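Local coordinates for protein Baccell_00875 (Bacteroides cellulosilyticus DSM 14838, PDB 5NO8) that probably acts as a polysaccharide lyase that removes the L-rhamnose capping, linked to glucuronic acid, from complex arabinogalactan proteins, at residues A655-M660 / F672-A677; D608-Y613 / Y659-K664; A393-M398 / Y676-D681; N644-F649 / W682-Y687. One frame throughout, in Å; residues are numbered along the deposited sequence.

Interaction 1: A655-M660 / F672-A677; sequences ASCAYM and FYDPYA
Strands 659-660 and 672-677 pair antiparallel at one margin of a four-stranded sheet, and their side chains sort onto its two faces. On the face of Y659 and Y673 the rings meet edge to face, centroids of the Y659 and Y673 rings 4.6 Å apart and planes at 57°. Y659 CD1 stands 3.4 Å above the Y673 ring plane, over its centre, so a C-H edge meets the pi cloud. On the other face M660 and F672 lie side by side, and M660 CG sits 4.0 Å from the F672 ring centroid in a CH-pi contact; a flexible thioether chain can bend to fit such a flat surface. Beneath the side chains, M660 N donates to F672 O at 2.8 Å, with a longer return bond from F672 N to M660 O. The backbone pairing goes on with D674 N, which reaches A658 O at 2.9 Å, almost straight (169°). There S656, its OG anti to the backbone N (chi1 173°), gives its proton to a lone pair of D674 O at 2.7 Å, its small hydroxyl fitting beside the edge of the Y673 ring. Further out, F650 and H586 also pack on Y673, and an alanine here, lacking the ring that receives the edge of Y659, would probably leave this face more loosely packed. D674 is held by the backbone N atoms of K602 and R603, which suits a carboxylate. It also closes an Asx turn across P675, in which Y676 N bonds to the anti lone pair of D674 OD1 at 3.0 Å.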
# COMPACT_ATOMS: atom_id res chain seq x y z
N ALA A 655 9.58 -9.88 -12.56
CA ALA A 655 8.63 -9.17 -11.74
C ALA A 655 9.00 -9.35 -10.27
O ALA A 655 9.77 -10.25 -9.92
CB ALA A 655 7.23 -9.67 -11.99
N SER A 656 8.43 -8.49 -9.44
CA SER A 656 8.67 -8.55 -7.99
C SER A 656 7.36 -8.65 -7.20
O SER A 656 6.40 -7.94 -7.49
CB SER A 656 9.45 -7.32 -7.55
OG SER A 656 9.54 -7.28 -6.13
N CYS A 657 7.38 -9.45 -6.14
CA CYS A 657 6.21 -9.63 -5.28
C CYS A 657 5.91 -8.47 -4.34
O CYS A 657 4.81 -8.42 -3.81
CB CYS A 657 6.30 -10.94 -4.49
SG CYS A 657 7.57 -10.97 -3.24
N ALA A 658 6.86 -7.55 -4.14
CA ALA A 658 6.63 -6.39 -3.26
C ALA A 658 7.79 -5.39 -3.33
O ALA A 658 8.94 -5.79 -3.44
CB ALA A 658 6.50 -6.87 -1.81
N TYR A 659 7.45 -4.11 -3.27
CA TYR A 659 8.43 -3.07 -3.09
C TYR A 659 8.41 -2.70 -1.59
O TYR A 659 7.43 -2.15 -1.11
CB TYR A 659 8.14 -1.82 -3.92
CG TYR A 659 9.23 -0.79 -3.76
CD1 TYR A 659 10.49 -0.99 -4.36
CD2 TYR A 659 9.07 0.31 -2.93
CE1 TYR A 659 11.53 -0.09 -4.18
CE2 TYR A 659 10.11 1.22 -2.75
CZ TYR A 659 11.34 1.01 -3.38
OH TYR A 659 12.37 1.92 -3.22
N MET A 660 9.51 -2.95 -0.90
CA MET A 660 9.65 -2.61 0.51
C MET A 660 10.03 -1.13 0.58
O MET A 660 11.13 -0.75 0.22
CB MET A 660 10.71 -3.50 1.19
CG MET A 660 10.49 -5.00 1.05
SD MET A 660 8.87 -5.50 1.61
CE MET A 660 8.78 -4.82 3.26
N PHE A 672 13.70 -1.56 -1.64
CA PHE A 672 14.06 -2.53 -2.67
C PHE A 672 12.84 -3.33 -3.11
O PHE A 672 11.86 -3.47 -2.38
CB PHE A 672 15.19 -3.47 -2.19
CG PHE A 672 14.78 -4.37 -1.06
CD1 PHE A 672 14.08 -5.53 -1.29
CD2 PHE A 672 15.13 -4.07 0.24
CE1 PHE A 672 13.67 -6.35 -0.26
CE2 PHE A 672 14.74 -4.89 1.28
CZ PHE A 672 14.01 -6.03 1.04
N TYR A 673 12.94 -3.86 -4.33
CA TYR A 673 11.99 -4.85 -4.85
C TYR A 673 12.44 -6.20 -4.38
O TYR A 673 13.60 -6.60 -4.60
CB TYR A 673 11.96 -4.81 -6.41
CG TYR A 673 11.31 -3.58 -6.94
CD1 TYR A 673 9.94 -3.48 -6.98
CD2 TYR A 673 12.07 -2.50 -7.39
CE1 TYR A 673 9.32 -2.32 -7.44
CE2 TYR A 673 11.45 -1.34 -7.84
CZ TYR A 673 10.07 -1.27 -7.88
OH TYR A 673 9.43 -0.14 -8.32
N ASP A 674 11.55 -6.92 -3.71
CA ASP A 674 11.88 -8.28 -3.30
C ASP A 674 12.23 -9.14 -4.52
O ASP A 674 11.57 -9.04 -5.55
CB ASP A 674 10.74 -8.91 -2.53
CG ASP A 674 11.18 -10.20 -1.86
OD1 ASP A 674 11.19 -11.23 -2.56
OD2 ASP A 674 11.57 -10.12 -0.66
N PRO A 675 13.30 -9.94 -4.42
CA PRO A 675 13.77 -10.68 -5.58
C PRO A 675 12.95 -11.90 -6.01
O PRO A 675 13.34 -12.53 -6.98
CB PRO A 675 15.18 -11.10 -5.19
CG PRO A 675 15.22 -11.06 -3.73
CD PRO A 675 14.28 -9.98 -3.32
N TYR A 676 11.87 -12.25 -5.31
CA TYR A 676 10.96 -13.29 -5.79
C TYR A 676 9.88 -12.69 -6.67
O TYR A 676 9.27 -11.69 -6.29
CB TYR A 676 10.24 -14.06 -4.66
CG TYR A 676 11.03 -15.15 -3.96
CD1 TYR A 676 12.28 -15.58 -4.41
CD2 TYR A 676 10.49 -15.79 -2.83
CE1 TYR A 676 12.98 -16.61 -3.75
CE2 TYR A 676 11.19 -16.80 -2.17
CZ TYR A 676 12.43 -17.19 -2.63
OH TYR A 676 13.15 -18.18 -1.99
N ALA A 677 9.62 -13.33 -7.80
CA ALA A 677 8.31 -13.21 -8.45
C ALA A 677 7.45 -14.32 -7.85
O ALA A 677 7.77 -15.52 -7.95
CB ALA A 677 8.42 -13.38 -9.94

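Interaction 2: D608-Y613 / Y659-K664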
# COMPACT_ATOMS: atom_id res chain seq x y z
N ASP A 608 6.02 -1.72 5.29
CA ASP A 608 5.20 -1.12 4.23
C ASP A 608 5.63 -1.58 2.84
O ASP A 608 6.80 -1.45 2.50
CB ASP A 608 5.29 0.40 4.22
CG ASP A 608 4.75 1.05 5.50
OD1 ASP A 608 4.22 0.34 6.36
OD2 ASP A 608 4.89 2.27 5.61
N THR A 609 4.69 -2.13 2.08
CA THR A 609 4.91 -2.58 0.72
C THR A 609 4.09 -1.61 -0.11
O THR A 609 2.85 -1.56 -0.01
CB THR A 609 4.34 -4.01 0.53
OG1 THR A 609 2.98 -4.01 0.98
CG2 THR A 609 5.10 -4.97 1.32
N PHE A 610 4.78 -0.79 -0.90
CA PHE A 610 4.13 0.21 -1.71
C PHE A 610 4.77 0.23 -3.10
O PHE A 610 5.86 0.76 -3.24
CB PHE A 610 4.32 1.59 -1.11
CG PHE A 610 3.41 1.93 0.03
CD1 PHE A 610 2.04 2.08 -0.17
CD2 PHE A 610 3.94 2.29 1.27
CE1 PHE A 610 1.21 2.52 0.85
CE2 PHE A 610 3.11 2.69 2.30
CZ PHE A 610 1.75 2.81 2.10
N PRO A 611 4.13 -0.34 -4.12
CA PRO A 611 2.85 -1.00 -4.07
C PRO A 611 2.98 -2.46 -3.74
O PRO A 611 4.06 -3.06 -3.90
CB PRO A 611 2.31 -0.79 -5.48
CG PRO A 611 3.52 -0.79 -6.34
CD PRO A 611 4.66 -0.28 -5.50
N HIS A 612 1.91 -2.99 -3.16
CA HIS A 612 1.66 -4.38 -3.18
C HIS A 612 0.50 -4.59 -4.12
O HIS A 612 -0.46 -3.86 -4.10
CB HIS A 612 1.30 -4.91 -1.81
CG HIS A 612 1.08 -6.37 -1.80
ND1 HIS A 612 -0.18 -6.93 -1.86
CD2 HIS A 612 1.95 -7.41 -1.84
CE1 HIS A 612 -0.06 -8.24 -1.88
NE2 HIS A 612 1.22 -8.55 -1.86
N TYR A 613 0.56 -5.65 -4.89
CA TYR A 613 -0.40 -5.88 -5.98
C TYR A 613 -1.88 -5.95 -5.57
O TYR A 613 -2.74 -5.62 -6.38
CB TYR A 613 -0.02 -7.13 -6.76
CG TYR A 613 -0.32 -8.41 -6.04
CD1 TYR A 613 -1.56 -9.01 -6.20
CD2 TYR A 613 0.62 -9.02 -5.24
CE1 TYR A 613 -1.85 -10.20 -5.59
CE2 TYR A 613 0.32 -10.22 -4.61
CZ TYR A 613 -0.93 -10.78 -4.77
OH TYR A 613 -1.28 -11.98 -4.19
N TYR A 659 7.45 -4.11 -3.27
CA TYR A 659 8.43 -3.07 -3.09
C TYR A 659 8.41 -2.70 -1.59
O TYR A 659 7.43 -2.15 -1.11
CB TYR A 659 8.14 -1.82 -3.92
CG TYR A 659 9.23 -0.79 -3.76
CD1 TYR A 659 10.49 -0.99 -4.36
CD2 TYR A 659 9.07 0.31 -2.93
CE1 TYR A 659 11.53 -0.09 -4.18
CE2 TYR A 659 10.11 1.22 -2.75
CZ TYR A 659 11.34 1.01 -3.38
OH TYR A 659 12.37 1.92 -3.22
N MET A 660 9.51 -2.95 -0.90
CA MET A 660 9.65 -2.61 0.51
C MET A 660 10.03 -1.13 0.58
O MET A 660 11.13 -0.75 0.22
CB MET A 660 10.71 -3.50 1.19
CG MET A 660 10.49 -5.00 1.05
SD MET A 660 8.87 -5.50 1.61
CE MET A 660 8.78 -4.82 3.26
N TYR A 661 9.10 -0.30 1.05
CA TYR A 661 9.14 1.14 0.82
C TYR A 661 9.97 2.01 1.81
O TYR A 661 10.68 2.92 1.36
CB TYR A 661 7.71 1.69 0.69
CG TYR A 661 7.66 3.13 0.30
CD1 TYR A 661 7.74 3.51 -1.05
CD2 TYR A 661 7.58 4.14 1.25
CE1 TYR A 661 7.75 4.85 -1.40
CE2 TYR A 661 7.58 5.48 0.90
CZ TYR A 661 7.66 5.82 -0.43
OH TYR A 661 7.66 7.13 -0.77
N PRO A 662 9.84 1.77 3.12
CA PRO A 662 10.55 2.67 4.05
C PRO A 662 12.05 2.65 3.90
O PRO A 662 12.61 1.72 3.32
CB PRO A 662 10.16 2.14 5.44
CG PRO A 662 8.92 1.35 5.21
CD PRO A 662 9.09 0.74 3.85
N TYR A 663 12.71 3.64 4.47
CA TYR A 663 14.15 3.74 4.44
C TYR A 663 14.78 2.50 5.05
O TYR A 663 15.68 1.89 4.46
CB TYR A 663 14.57 5.01 5.19
CG TYR A 663 16.06 5.18 5.43
CD1 TYR A 663 16.96 5.18 4.38
CD2 TYR A 663 16.54 5.43 6.69
CE1 TYR A 663 18.32 5.37 4.59
CE2 TYR A 663 17.88 5.60 6.95
CZ TYR A 663 18.78 5.57 5.90
OH TYR A 663 20.12 5.73 6.19
N LYS A 664 14.33 2.16 6.25
CA LYS A 664 14.75 0.97 6.97
C LYS A 664 13.59 0.42 7.76
O LYS A 664 12.62 1.12 8.07
CB LYS A 664 15.90 1.28 7.94
CG LYS A 664 17.19 1.68 7.25
CD LYS A 664 18.28 2.10 8.21
CE LYS A 664 19.58 2.34 7.46
NZ LYS A 664 20.70 2.78 8.33
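Residues 608-611 run beside the 659-662 chain without forming a regular strand, and a single backbone bridge, between T609 and M660, ties them together. The tight part is this bridge and the F610-Y661 ring pair beside it. Y661 N points to D608 O at 3.0 Å in a nearly straight bond (176°), and F610 N reaches Y659 O at the same separation, 3.0 Å, but bent to 146°. T609 CA adds a close C-H...O contact to Y659 O at 3.1 Å; Y659 O thus takes both an N-H and a C-H from residues 609-610. Next to it the ring of F610 presents its edge to the face of Y661, planes at 83° and centroids 5.6 Å apart; CG of Y661, anti to its backbone N, sets that ring across F610, so that C-H edge meets pi face. P662, with no N-H to satisfy, sets its CD 3.8 Å from D608 CB and crosses that side chain at about a right angle, while the D608 carboxylate turns to Y200 and R215. Looser packing is confined to the side-chain margins, the backbone there being tight. T609 CG2 rests on M660 SD at 3.8 Å, and P611 CD, following a cis peptide bond, comes only to 4.1 Å from Y659 CB, whose residue is partly exposed. F610 O and Y659 N are buried without a polar partner in the model. Such an isolated bridge, added by a loop between helices 596-600 and 615-629 to the outermost strand 659-660, is an irregular extension of a sheet edge.

Interaction 3: A393-M398 / Y676-D681; sequences AERLGM and YANDQD
One direct hydrogen bond links these segments, from R395 NH1 to N678 OD1 at 2.8 Å. It lands on a lone pair in the carbonyl plane of the amide, although OD1 lies 29° out of the guanidinium plane and the two flat groups are turned 60° apart. Bends at chi2 and chi3 fold the long arginine chain over to this point, so its CD also passes 3.2 Å from N678 OD1. An asparagine suits the place because its other arm, ND2, donates to F600 O and D388 O, while R395 NH2 pairs with D390. A water supplies a second link, 2.7 Å from E394 O and, weakly, 3.5 Å from D679 O; acceptors around it outnumber its protons.

Packing contacts are short. E394 CB and D679 CB touch at 3.4 Å with the side chains alongside each other, and M398 CG presses on D681 OD2 at 3.1 Å. Charge is sorted by outside partners: E394 OE2 and D679 OD2, 4.8 Å apart, would probably repel, but R447, in a salt bridge with E394 OE2, probably offsets the first charge, and the Y613 hydroxyl hydrogen-bonds to D679 OD2, while R345 pairs with D681 OD1.

The contact joins the 3-10 turn at 394-395 and the start of the helix that follows to the connection between strand 672-677 and helix 682-692, with helices 338-352 and 596-600 packed at its flanks.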
# COMPACT_ATOMS: atom_id res chain seq x y z
N ALA A 393 -2.68 -21.70 -4.97
CA ALA A 393 -3.16 -20.52 -4.25
C ALA A 393 -3.01 -19.25 -5.11
O ALA A 393 -3.48 -19.22 -6.25
CB ALA A 393 -2.47 -20.39 -2.89
N GLU A 394 -2.31 -18.23 -4.62
CA GLU A 394 -2.23 -16.97 -5.35
C GLU A 394 -1.49 -17.09 -6.69
O GLU A 394 -1.60 -16.19 -7.52
CB GLU A 394 -1.51 -15.89 -4.52
CG GLU A 394 -2.32 -15.25 -3.42
CD GLU A 394 -2.32 -16.01 -2.10
OE1 GLU A 394 -1.91 -17.20 -2.02
OE2 GLU A 394 -2.75 -15.37 -1.11
N ARG A 395 -0.70 -18.15 -6.87
CA ARG A 395 -0.00 -18.39 -8.16
C ARG A 395 -0.96 -18.67 -9.33
O ARG A 395 -0.54 -18.55 -10.49
CB ARG A 395 1.03 -19.51 -8.05
CG ARG A 395 2.43 -19.13 -7.57
CD ARG A 395 2.46 -18.47 -6.21
NE ARG A 395 2.01 -19.38 -5.15
CZ ARG A 395 1.72 -19.01 -3.91
NH1 ARG A 395 1.85 -17.73 -3.53
NH2 ARG A 395 1.30 -19.92 -3.03
N LEU A 396 -2.22 -18.99 -9.05
CA LEU A 396 -3.30 -18.97 -10.05
C LEU A 396 -3.39 -17.70 -10.90
O LEU A 396 -3.83 -17.76 -12.04
CB LEU A 396 -4.67 -19.26 -9.43
CG LEU A 396 -5.07 -20.73 -9.26
CD1 LEU A 396 -5.50 -21.29 -10.62
CD2 LEU A 396 -3.98 -21.60 -8.65
N GLY A 397 -2.98 -16.55 -10.34
CA GLY A 397 -2.99 -15.32 -11.07
C GLY A 397 -2.17 -15.36 -12.34
O GLY A 397 -2.55 -14.70 -13.30
N MET A 398 -1.09 -16.11 -12.36
CA MET A 398 -0.29 -16.29 -13.60
C MET A 398 -1.11 -16.94 -14.71
O MET A 398 -1.05 -16.50 -15.87
CB MET A 398 0.98 -17.04 -13.33
CG MET A 398 2.00 -16.16 -12.61
SD MET A 398 3.57 -16.90 -12.33
CE MET A 398 3.22 -17.76 -10.79
N TYR A 676 11.87 -12.25 -5.31
CA TYR A 676 10.96 -13.29 -5.79
C TYR A 676 9.88 -12.69 -6.67
O TYR A 676 9.27 -11.69 -6.29
CB TYR A 676 10.24 -14.06 -4.66
CG TYR A 676 11.03 -15.15 -3.96
CD1 TYR A 676 12.28 -15.58 -4.41
CD2 TYR A 676 10.49 -15.79 -2.83
CE1 TYR A 676 12.98 -16.61 -3.75
CE2 TYR A 676 11.19 -16.80 -2.17
CZ TYR A 676 12.43 -17.19 -2.63
OH TYR A 676 13.15 -18.18 -1.99
N ALA A 677 9.62 -13.33 -7.80
CA ALA A 677 8.31 -13.21 -8.45
C ALA A 677 7.45 -14.32 -7.85
O ALA A 677 7.77 -15.52 -7.95
CB ALA A 677 8.42 -13.38 -9.94
N ASN A 678 6.39 -13.92 -7.17
CA ASN A 678 5.52 -14.84 -6.50
C ASN A 678 4.11 -14.65 -7.03
O ASN A 678 3.73 -15.31 -8.01
CB ASN A 678 5.71 -14.66 -4.97
CG ASN A 678 4.95 -15.69 -4.17
OD1 ASN A 678 3.92 -16.15 -4.63
ND2 ASN A 678 5.46 -16.06 -2.97
N ASP A 679 3.34 -13.74 -6.45
CA ASP A 679 1.91 -13.62 -6.70
C ASP A 679 1.45 -12.30 -7.38
O ASP A 679 0.26 -12.10 -7.61
CB ASP A 679 1.12 -13.87 -5.37
CG ASP A 679 1.68 -13.12 -4.14
OD1 ASP A 679 2.87 -12.69 -4.09
OD2 ASP A 679 0.86 -12.95 -3.19
N GLN A 680 2.40 -11.43 -7.70
CA GLN A 680 2.12 -10.08 -8.20
C GLN A 680 1.45 -10.00 -9.56
O GLN A 680 0.98 -8.93 -9.92
CB GLN A 680 3.40 -9.20 -8.25
CG GLN A 680 4.40 -9.59 -9.34
CD GLN A 680 4.92 -11.00 -9.21
OE1 GLN A 680 4.90 -11.83 -10.19
NE2 GLN A 680 5.39 -11.31 -8.03
N ASP A 681 1.37 -11.10 -10.29
CA ASP A 681 0.78 -11.04 -11.63
C ASP A 681 -0.71 -10.72 -11.61
O ASP A 681 -1.26 -10.23 -12.59
CB ASP A 681 1.15 -12.27 -12.43
CG ASP A 681 2.64 -12.32 -12.68
OD1 ASP A 681 3.19 -11.30 -13.17
OD2 ASP A 681 3.29 -13.32 -12.35
O HOH W 1 -0.30 -14.92 -9.58

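Interaction 4: N644-F649 / W682-Y687; sequences NNLCLF and WALVYY
F649 is one of four residues that share this contact about equally, and its CB points toward helix 682-692. From there CG lies anti to the carbonyl carbon (chi1 -56°), which swings the ring over L684. Along one rim, CD1 and then CE1 meet L684 CD1, the latter at 3.7 Å; along the other, CD2 passes L684 CD2 and CE2 comes 4.1 Å from A683 CB, which sits at the ring edge. The tip, CZ, is closest to L684 CG, at 3.6 Å. L684 CG stands over the ring face, 3.8 Å from the F649 centroid and 20° off the normal, a CH-pi contact in which a branched aliphatic group meets the pi surface. Here a 3-10 segment, 646-648, packs against the opening turns of the chain's last helix, in a helix-rich domain consistent with the (alpha/alpha) toroid found in a number of polysaccharide lyase families. At F649 an alanine, without the ring on which L684 and A683 pack, would probably loosen the seam between these turns. On the flank, L646 and L684 cross at about a right angle and bring CD2 of L646 to 3.7 Å from CD2 of L684. L646 CD1 reaches on to Y687 CE2 at 4.1 Å, while the Y687 hydroxyl bonds to a glycerol, probably from the crystallisation liquor. A683 is small enough to let N645 CB approach its CB at 4.0 Å, and the N645 amide is turned to S615 OG and V641 O. Helix 338-352 covers the same patch, R345 touching both F649 and L684.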
# COMPACT_ATOMS: atom_id res chain seq x y z
N ASN A 644 -0.02 2.48 -11.53
CA ASN A 644 1.05 2.65 -10.55
C ASN A 644 1.65 1.32 -10.11
O ASN A 644 2.80 1.27 -9.67
CB ASN A 644 0.56 3.51 -9.38
CG ASN A 644 0.34 4.94 -9.79
OD1 ASN A 644 0.81 5.39 -10.84
ND2 ASN A 644 -0.43 5.67 -8.99
N ASN A 645 0.89 0.22 -10.24
CA ASN A 645 1.41 -1.08 -9.96
C ASN A 645 2.30 -1.64 -11.07
O ASN A 645 2.91 -2.69 -10.91
CB ASN A 645 0.29 -2.05 -9.61
CG ASN A 645 -0.18 -1.91 -8.19
OD1 ASN A 645 0.12 -2.78 -7.36
ND2 ASN A 645 -0.94 -0.86 -7.90
N LEU A 646 2.41 -0.95 -12.19
CA LEU A 646 3.31 -1.40 -13.24
C LEU A 646 4.76 -1.41 -12.84
O LEU A 646 5.56 -2.07 -13.48
CB LEU A 646 3.16 -0.59 -14.53
CG LEU A 646 1.82 -0.74 -15.24
CD1 LEU A 646 1.75 0.28 -16.35
CD2 LEU A 646 1.62 -2.16 -15.75
N CYS A 647 5.13 -0.69 -11.77
CA CYS A 647 6.51 -0.69 -11.31
C CYS A 647 6.99 -2.05 -10.81
O CYS A 647 8.19 -2.26 -10.72
CB CYS A 647 6.75 0.37 -10.26
SG CYS A 647 5.89 0.02 -8.70
N LEU A 648 6.08 -2.99 -10.58
CA LEU A 648 6.46 -4.35 -10.14
C LEU A 648 6.96 -5.24 -11.27
O LEU A 648 7.35 -6.37 -11.03
CB LEU A 648 5.26 -5.00 -9.47
CG LEU A 648 4.71 -4.32 -8.21
CD1 LEU A 648 3.33 -4.87 -7.91
CD2 LEU A 648 5.65 -4.49 -7.03
N PHE A 649 6.93 -4.74 -12.50
CA PHE A 649 7.25 -5.50 -13.71
C PHE A 649 8.38 -4.78 -14.43
O PHE A 649 8.32 -3.56 -14.62
CB PHE A 649 5.99 -5.59 -14.59
CG PHE A 649 4.85 -6.19 -13.85
CD1 PHE A 649 4.74 -7.57 -13.74
CD2 PHE A 649 3.93 -5.38 -13.19
CE1 PHE A 649 3.73 -8.13 -12.96
CE2 PHE A 649 2.91 -5.95 -12.42
CZ PHE A 649 2.82 -7.33 -12.32
N TRP A 682 -1.37 -10.91 -10.46
CA TRP A 682 -2.70 -10.33 -10.26
C TRP A 682 -2.80 -8.82 -10.57
O TRP A 682 -3.85 -8.34 -10.96
CB TRP A 682 -3.23 -10.58 -8.83
CG TRP A 682 -3.57 -12.00 -8.56
CD1 TRP A 682 -2.87 -12.87 -7.81
CD2 TRP A 682 -4.71 -12.72 -9.07
NE1 TRP A 682 -3.50 -14.10 -7.79
CE2 TRP A 682 -4.62 -14.04 -8.57
CE3 TRP A 682 -5.76 -12.38 -9.92
CZ2 TRP A 682 -5.56 -15.03 -8.90
CZ3 TRP A 682 -6.71 -13.38 -10.25
CH2 TRP A 682 -6.60 -14.68 -9.71
N ALA A 683 -1.72 -8.06 -10.36
CA ALA A 683 -1.80 -6.65 -10.70
C ALA A 683 -2.11 -6.45 -12.18
O ALA A 683 -2.84 -5.53 -12.53
CB ALA A 683 -0.54 -5.91 -10.28
N LEU A 684 -1.57 -7.31 -13.04
CA LEU A 684 -1.83 -7.20 -14.48
C LEU A 684 -3.20 -7.79 -14.84
O LEU A 684 -3.86 -7.30 -15.74
CB LEU A 684 -0.71 -7.84 -15.28
CG LEU A 684 0.65 -7.14 -15.19
CD1 LEU A 684 1.66 -7.92 -16.03
CD2 LEU A 684 0.56 -5.68 -15.59
N VAL A 685 -3.64 -8.79 -14.10
CA VAL A 685 -5.03 -9.25 -14.23
C VAL A 685 -6.00 -8.09 -14.04
O VAL A 685 -6.93 -7.90 -14.82
CB VAL A 685 -5.34 -10.40 -13.24
CG1 VAL A 685 -6.84 -10.73 -13.23
CG2 VAL A 685 -4.51 -11.63 -13.53
N TYR A 686 -5.77 -7.28 -13.00
CA TYR A 686 -6.64 -6.17 -12.74
C TYR A 686 -6.38 -4.97 -13.65
O TYR A 686 -7.32 -4.21 -13.96
CB TYR A 686 -6.62 -5.83 -11.25
CG TYR A 686 -7.43 -6.84 -10.48
CD1 TYR A 686 -8.81 -6.91 -10.64
CD2 TYR A 686 -6.83 -7.79 -9.69
CE1 TYR A 686 -9.57 -7.85 -9.96
CE2 TYR A 686 -7.57 -8.74 -9.00
CZ TYR A 686 -8.94 -8.75 -9.13
OH TYR A 686 -9.67 -9.68 -8.44
N TYR A 687 -5.14 -4.82 -14.11
CA TYR A 687 -4.82 -3.81 -15.11
C TYR A 687 -5.68 -4.05 -16.36
O TYR A 687 -6.26 -3.12 -16.90
CB TYR A 687 -3.34 -3.86 -15.48
CG TYR A 687 -2.97 -2.81 -16.46
CD1 TYR A 687 -3.15 -3.01 -17.82
CD2 TYR A 687 -2.49 -1.57 -16.04
CE1 TYR A 687 -2.83 -2.01 -18.74
CE2 TYR A 687 -2.19 -0.58 -16.95
CZ TYR A 687 -2.36 -0.82 -18.29
OH TYR A 687 -2.07 0.21 -19.18

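How the interactions relate
The four contacts follow the last part of the chain: 608-613, 644-649, then 655-664, which includes strand 659-660, then strand 672-677, and finally helix 682-692, with 393-398 brought in from far earlier in the sequence. Interactions 1 and 2 share strand 659-660, their centres 9 Å apart; interactions 1 and 3 share strand 672-677, centres 12 Å apart. Interactions 3 and 4 lie 11 Å apart, and their second segments, 676-681 and 682-687, follow directly on one another; interaction 2 is the most distant from 3, at 18 Å. Y613 of interaction 2 meets D679 of interaction 3. Together they join a small antiparallel sheet to the surrounding helices and fix the C-terminal helix 682-692 against its neighbours.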